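PDB 6UB0: Glyco_hydro_cc domain-containing protein from Blastomyces gilchristii, which probably hydrolyses beta-1,3-glucan as a GH128 (subgroup III) exo-beta-1,3-glucanase specific for curdlan, binding laminaribiose in its -2 and -1 subsites. Local coordinates for residues 3-15 and 23-37. Residues are numbered along the deposited sequence; the frame is centred on the assembly and turned at random.
With BGC (beta-D-glucopyranose), chain B.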
loop_
_atom_site.group_PDB
_atom_site.type_symbol
_atom_site.label_atom_id
_atom_site.label_comp_id
_atom_site.label_asym_id
_atom_site.label_seq_id
_atom_site.Cartn_x
_atom_site.Cartn_y
_atom_site.Cartn_z
ATOM N N GLY A 3 9.274 9.417 -7.977
ATOM C CA GLY A 3 9.901 8.280 -7.292
ATOM C C GLY A 3 8.965 7.645 -6.276
ATOM O O GLY A 3 9.477 6.740 -5.510
ATOM N N LYS A 4 7.681 8.062 -6.262
ATOM C CA LYS A 4 6.600 7.562 -5.351
ATOM C C LYS A 4 5.777 6.413 -5.978
ATOM O O LYS A 4 5.139 5.664 -5.187
ATOM C CB LYS A 4 5.569 8.620 -4.946
ATOM C CG LYS A 4 6.081 9.946 -4.413
ATOM C CD LYS A 4 4.912 10.829 -4.042
ATOM C CE LYS A 4 5.293 12.214 -3.543
ATOM N NZ LYS A 4 4.071 12.975 -3.148
ATOM N N ARG A 5 5.761 6.259 -7.297
ATOM C CA ARG A 5 4.812 5.343 -7.980
ATOM C C ARG A 5 5.244 3.870 -7.908
ATOM O O ARG A 5 6.410 3.580 -8.329
ATOM C CB ARG A 5 4.769 5.755 -9.448
ATOM C CG ARG A 5 3.565 5.178 -10.170
ATOM C CD ARG A 5 3.187 5.909 -11.464
ATOM N NE ARG A 5 2.956 7.342 -11.303
ATOM C CZ ARG A 5 2.784 8.216 -12.319
ATOM N NH1 ARG A 5 2.796 7.779 -13.564
ATOM N NH2 ARG A 5 2.638 9.508 -12.092
ATOM N N GLY A 6 4.308 2.973 -7.551
ATOM C CA GLY A 6 4.524 1.547 -7.262
ATOM C C GLY A 6 3.852 0.598 -8.248
ATOM O O GLY A 6 2.805 0.969 -8.835
ATOM N N LEU A 7 4.347 -0.638 -8.272
ATOM C CA LEU A 7 3.791 -1.748 -9.089
ATOM C C LEU A 7 3.259 -2.808 -8.118
ATOM O O LEU A 7 4.050 -3.596 -7.601
ATOM C CB LEU A 7 4.898 -2.263 -10.006
ATOM C CG LEU A 7 5.320 -1.279 -11.115
ATOM C CD1 LEU A 7 6.520 -1.849 -11.856
ATOM C CD2 LEU A 7 4.177 -0.988 -12.074
ATOM N N ALA A 8 1.929 -2.854 -7.942
ATOM C CA ALA A 8 1.202 -3.823 -7.100
ATOM C C ALA A 8 0.814 -5.038 -7.984
ATOM O O ALA A 8 0.064 -4.875 -8.919
ATOM C CB ALA A 8 -0.001 -3.131 -6.533
ATOM N N TYR A 9 1.374 -6.224 -7.749
ATOM C CA TYR A 9 1.212 -7.351 -8.701
ATOM C C TYR A 9 0.949 -8.682 -8.017
ATOM O O TYR A 9 1.146 -8.838 -6.830
ATOM C CB TYR A 9 2.495 -7.581 -9.502
ATOM C CG TYR A 9 3.696 -8.035 -8.733
ATOM C CD1 TYR A 9 4.490 -7.151 -8.001
ATOM C CD2 TYR A 9 4.039 -9.380 -8.672
ATOM C CE1 TYR A 9 5.629 -7.575 -7.351
ATOM C CE2 TYR A 9 5.160 -9.808 -7.998
ATOM C CZ TYR A 9 5.936 -8.916 -7.304
ATOM O OH TYR A 9 7.036 -9.396 -6.681
ATOM N N ASN A 10 0.471 -9.620 -8.807
ATOM C CA ASN A 10 0.440 -11.057 -8.451
ATOM C C ASN A 10 1.438 -11.818 -9.346
ATOM O O ASN A 10 2.319 -12.555 -8.813
ATOM C CB ASN A 10 -0.993 -11.584 -8.540
ATOM C CG ASN A 10 -1.928 -11.125 -7.435
ATOM O OD1 ASN A 10 -3.131 -11.329 -7.558
ATOM N ND2 ASN A 10 -1.421 -10.559 -6.346
ATOM N N ASN A 11 1.383 -11.585 -10.649
ATOM C CA ASN A 11 2.238 -12.272 -11.655
ATOM C C ASN A 11 3.508 -11.446 -11.888
ATOM O O ASN A 11 3.392 -10.341 -12.412
ATOM C CB ASN A 11 1.465 -12.462 -12.959
ATOM C CG ASN A 11 2.226 -13.236 -14.009
ATOM O OD1 ASN A 11 3.427 -13.502 -13.860
ATOM N ND2 ASN A 11 1.543 -13.565 -15.096
ATOM N N ILE A 12 4.681 -11.919 -11.462
ATOM C CA ILE A 12 5.896 -11.053 -11.517
ATOM C C ILE A 12 6.280 -10.818 -12.989
ATOM O O ILE A 12 6.842 -9.737 -13.291
ATOM C CB ILE A 12 7.057 -11.566 -10.653
ATOM C CG1 ILE A 12 8.078 -10.436 -10.495
ATOM C CG2 ILE A 12 7.661 -12.829 -11.215
ATOM C CD1 ILE A 12 9.027 -10.604 -9.336
ATOM N N ASN A 13 5.879 -11.734 -13.868
ATOM C CA ASN A 13 6.089 -11.672 -15.345
ATOM C C ASN A 13 5.570 -10.336 -15.890
ATOM O O ASN A 13 6.249 -9.766 -16.756
ATOM C CB ASN A 13 5.413 -12.842 -16.068
ATOM C CG ASN A 13 6.040 -14.174 -15.725
ATOM O OD1 ASN A 13 7.253 -14.338 -15.864
ATOM N ND2 ASN A 13 5.242 -15.133 -15.269
ATOM N N LEU A 14 4.472 -9.788 -15.364
ATOM C CA LEU A 14 3.826 -8.616 -16.033
ATOM C C LEU A 14 4.505 -7.271 -15.721
ATOM O O LEU A 14 4.180 -6.272 -16.401
ATOM C CB LEU A 14 2.358 -8.562 -15.638
ATOM C CG LEU A 14 1.659 -9.909 -15.579
ATOM C CD1 LEU A 14 0.258 -9.738 -15.042
ATOM C CD2 LEU A 14 1.637 -10.576 -16.942
ATOM N N LEU A 15 5.444 -7.220 -14.785
ATOM C CA LEU A 15 6.162 -5.975 -14.438
ATOM C C LEU A 15 7.015 -5.518 -15.636
ATOM O O LEU A 15 7.235 -4.328 -15.774
ATOM C CB LEU A 15 6.991 -6.196 -13.173
ATOM C CG LEU A 15 6.185 -6.647 -11.955
ATOM C CD1 LEU A 15 7.087 -7.073 -10.825
ATOM C CD2 LEU A 15 5.244 -5.572 -11.484
ATOM N N PHE A 23 8.861 4.078 -11.890
ATOM C CA PHE A 23 8.529 3.119 -10.810
ATOM C C PHE A 23 9.757 2.946 -9.932
ATOM O O PHE A 23 10.877 2.874 -10.440
ATOM C CB PHE A 23 7.990 1.820 -11.414
ATOM C CG PHE A 23 6.779 2.054 -12.282
ATOM C CD1 PHE A 23 5.551 2.393 -11.742
ATOM C CD2 PHE A 23 6.851 1.932 -13.644
ATOM C CE1 PHE A 23 4.440 2.611 -12.549
ATOM C CE2 PHE A 23 5.735 2.091 -14.441
ATOM C CZ PHE A 23 4.550 2.493 -13.910
ATOM N N SER A 24 9.565 2.954 -8.626
ATOM C CA SER A 24 10.689 2.766 -7.692
ATOM C C SER A 24 10.450 1.508 -6.897
ATOM O O SER A 24 11.431 1.046 -6.299
ATOM C CB SER A 24 10.849 3.982 -6.834
ATOM O OG SER A 24 9.706 4.157 -6.036
ATOM N N TRP A 25 9.206 0.992 -6.864
ATOM C CA TRP A 25 8.867 -0.083 -5.922
ATOM C C TRP A 25 7.709 -0.961 -6.404
ATOM O O TRP A 25 6.931 -0.610 -7.333
ATOM C CB TRP A 25 8.589 0.521 -4.542
ATOM C CG TRP A 25 7.289 1.241 -4.426
ATOM C CD1 TRP A 25 6.990 2.475 -4.908
ATOM C CD2 TRP A 25 6.094 0.757 -3.787
ATOM N NE1 TRP A 25 5.695 2.797 -4.619
ATOM C CE2 TRP A 25 5.124 1.769 -3.927
ATOM C CE3 TRP A 25 5.773 -0.442 -3.118
ATOM C CZ2 TRP A 25 3.828 1.604 -3.437
ATOM C CZ3 TRP A 25 4.499 -0.598 -2.640
ATOM C CH2 TRP A 25 3.573 0.437 -2.745
ATOM N N SER A 26 7.617 -2.109 -5.738
ATOM C CA SER A 26 6.656 -3.171 -6.029
ATOM C C SER A 26 6.239 -3.851 -4.738
ATOM O O SER A 26 7.007 -3.822 -3.757
ATOM C CB SER A 26 7.186 -4.163 -6.968
ATOM O OG SER A 26 8.190 -4.900 -6.356
ATOM N N TYR A 27 5.064 -4.483 -4.765
ATOM C CA TYR A 27 4.644 -5.419 -3.702
ATOM C C TYR A 27 3.590 -6.297 -4.336
ATOM O O TYR A 27 3.093 -5.933 -5.392
ATOM C CB TYR A 27 4.244 -4.652 -2.431
ATOM C CG TYR A 27 2.802 -4.244 -2.320
ATOM C CD1 TYR A 27 2.303 -3.219 -3.115
ATOM C CD2 TYR A 27 1.930 -4.888 -1.438
ATOM C CE1 TYR A 27 0.957 -2.856 -3.035
ATOM C CE2 TYR A 27 0.618 -4.476 -1.297
ATOM C CZ TYR A 27 0.120 -3.479 -2.115
ATOM O OH TYR A 27 -1.210 -3.100 -2.095
ATOM N N ASN A 28 3.305 -7.384 -3.669
ATOM C CA ASN A 28 2.416 -8.436 -4.160
ATOM C C ASN A 28 1.563 -9.016 -3.044
ATOM O O ASN A 28 1.114 -10.165 -3.212
ATOM C CB ASN A 28 3.242 -9.551 -4.785
ATOM C CG ASN A 28 4.190 -10.283 -3.866
ATOM O OD1 ASN A 28 4.463 -9.885 -2.728
ATOM N ND2 ASN A 28 4.674 -11.390 -4.376
ATOM N N TRP A 29 1.325 -8.244 -1.989
ATOM C CA TRP A 29 0.483 -8.685 -0.844
ATOM C C TRP A 29 1.029 -9.959 -0.212
ATOM O O TRP A 29 0.244 -10.629 0.515
ATOM C CB TRP A 29 -0.940 -8.938 -1.335
ATOM C CG TRP A 29 -1.702 -7.739 -1.796
ATOM C CD1 TRP A 29 -2.429 -6.908 -1.011
ATOM C CD2 TRP A 29 -1.821 -7.238 -3.145
ATOM N NE1 TRP A 29 -2.986 -5.919 -1.762
ATOM C CE2 TRP A 29 -2.638 -6.094 -3.073
ATOM C CE3 TRP A 29 -1.319 -7.633 -4.382
ATOM C CZ2 TRP A 29 -2.956 -5.306 -4.174
ATOM C CZ3 TRP A 29 -1.671 -6.876 -5.495
ATOM C CH2 TRP A 29 -2.511 -5.768 -5.403
ATOM N N GLU A 30 2.296 -10.315 -0.469
ATOM C CA GLU A 30 2.909 -11.533 0.072
ATOM C C GLU A 30 4.154 -11.099 0.815
ATOM O O GLU A 30 4.620 -9.968 0.637
ATOM C CB GLU A 30 3.327 -12.528 -1.013
ATOM C CG GLU A 30 2.179 -13.103 -1.794
ATOM C CD GLU A 30 1.274 -13.938 -0.925
ATOM O OE1 GLU A 30 1.762 -14.485 0.104
ATOM O OE2 GLU A 30 0.077 -14.002 -1.265
ATOM N N PRO A 31 4.726 -12.009 1.626
ATOM C CA PRO A 31 6.010 -11.744 2.278
ATOM C C PRO A 31 7.248 -11.967 1.373
ATOM O O PRO A 31 8.336 -11.488 1.726
ATOM C CB PRO A 31 5.921 -12.730 3.466
ATOM C CG PRO A 31 5.216 -13.942 2.872
ATOM C CD PRO A 31 4.135 -13.310 2.021
ATOM N N ARG A 32 7.125 -12.730 0.287
ATOM C CA ARG A 32 8.272 -13.092 -0.602
ATOM C C ARG A 32 7.900 -12.624 -2.002
ATOM O O ARG A 32 6.721 -12.518 -2.280
ATOM C CB ARG A 32 8.552 -14.604 -0.620
ATOM C CG ARG A 32 8.955 -15.187 0.725
ATOM C CD ARG A 32 10.411 -15.606 0.824
ATOM N NE ARG A 32 10.713 -15.980 2.212
ATOM C CZ ARG A 32 11.934 -16.209 2.699
ATOM N NH1 ARG A 32 12.998 -16.115 1.921
ATOM N NH2 ARG A 32 12.083 -16.524 3.978
ATOM N N PRO A 33 8.838 -12.195 -2.864
ATOM C CA PRO A 33 8.439 -11.585 -4.128
ATOM C C PRO A 33 8.052 -12.506 -5.287
ATOM O O PRO A 33 7.500 -12.006 -6.256
ATOM C CB PRO A 33 9.702 -10.798 -4.531
ATOM C CG PRO A 33 10.826 -11.589 -3.921
ATOM C CD PRO A 33 10.273 -12.041 -2.589
ATOM N N GLY A 34 8.394 -13.789 -5.213
ATOM C CA GLY A 34 8.120 -14.738 -6.314
ATOM C C GLY A 34 9.052 -14.552 -7.506
ATOM O O GLY A 34 8.771 -15.074 -8.564
ATOM N N GLY A 35 10.134 -13.811 -7.361
ATOM C CA GLY A 35 10.993 -13.473 -8.516
ATOM C C GLY A 35 11.802 -12.230 -8.223
ATOM O O GLY A 35 11.962 -11.911 -7.003
ATOM N N TYR A 36 12.297 -11.563 -9.277
ATOM C CA TYR A 36 13.160 -10.348 -9.200
ATOM C C TYR A 36 12.799 -9.407 -10.364
ATOM O O TYR A 36 12.430 -9.838 -11.509
ATOM C CB TYR A 36 14.642 -10.762 -9.076
ATOM C CG TYR A 36 15.623 -9.628 -9.257
ATOM C CD1 TYR A 36 16.059 -9.289 -10.525
ATOM C CD2 TYR A 36 16.118 -8.893 -8.186
ATOM C CE1 TYR A 36 16.948 -8.250 -10.734
ATOM C CE2 TYR A 36 17.012 -7.846 -8.374
ATOM C CZ TYR A 36 17.392 -7.495 -9.662
ATOM O OH TYR A 36 18.253 -6.464 -9.939
ATOM N N THR A 37 12.822 -8.105 -10.066
ATOM C CA THR A 37 12.678 -6.990 -11.034
ATOM C C THR A 37 13.793 -5.986 -10.741
ATOM O O THR A 37 13.899 -5.578 -9.572
ATOM C CB THR A 37 11.332 -6.238 -10.973
ATOM O OG1 THR A 37 10.216 -7.122 -10.922
ATOM C CG2 THR A 37 11.164 -5.346 -12.179
HETATM C C2 BGC B . -5.797 -10.012 -1.628
HETATM C C3 BGC B . -4.425 -10.431 -2.069
HETATM C C4 BGC B . -4.423 -10.358 -3.581
HETATM C C5 BGC B . -4.846 -8.949 -4.048
HETATM C C6 BGC B . -5.018 -8.655 -5.545
HETATM C C1 BGC B . -6.210 -8.671 -2.167
HETATM O O2 BGC B . -5.715 -9.938 -0.200
HETATM O O3 BGC B . -3.998 -11.711 -1.512
HETATM O O4 BGC B . -3.092 -10.745 -3.922
HETATM O O5 BGC B . -6.158 -8.593 -3.597
HETATM O O6 BGC B . -5.851 -9.714 -6.094
HETATM O O HOH W 1 9.116 -7.565 -7.595
HETATM O O HOH W 2 3.737 -12.841 -6.542
#
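The phenol ring of Y9 is sandwiched: CB of N28 sits over the centre of one face, 3.8 Å from the ring centroid, while CD1 of L15 covers the opposite face nearer the rim. With chi1 at 65°, CG of Y9 lies between its own backbone N and carbonyl carbon, which swings the ring back toward 23-37. Its OH then reaches the carbonyl O of P33 at 2.7 Å, on a lone pair and in the carbonyl plane, and takes a further bond from a water that also contacts S26 OG. The N28 amide runs alongside the ring; its ND2 donates to R32 O, and its OD1 closes an Asx turn with E30 N and also meets the hydroxyl of Y42.

The backbones beneath are neighbouring parallel strands, 5-8 and 23-27, of the TIM-barrel wall, joined by L7 N to W25 O, Y27 N to L7 O and Y9 N to Y27 O. W25 lays its indole over G6, whose CA stands 3.4 Å from the centroid of the five-membered ring, while NE1 donates to K4 O at 3.0 Å. On the opposite face of the sheet from W25, L7 meets F23, the two side chains crossing at about a right angle, and puts CD2 over the phenyl face, 3.7 Å from its centroid.

Where the strands end, the glycan pocket begins. One face of the W29 indole carries the glucose, with C5 of BGC 3.6 Å from W29 CD2. N10, its amide plane 68° from that indole, donates through ND2 to BGC O4 at 3.0 Å and to Y9 O.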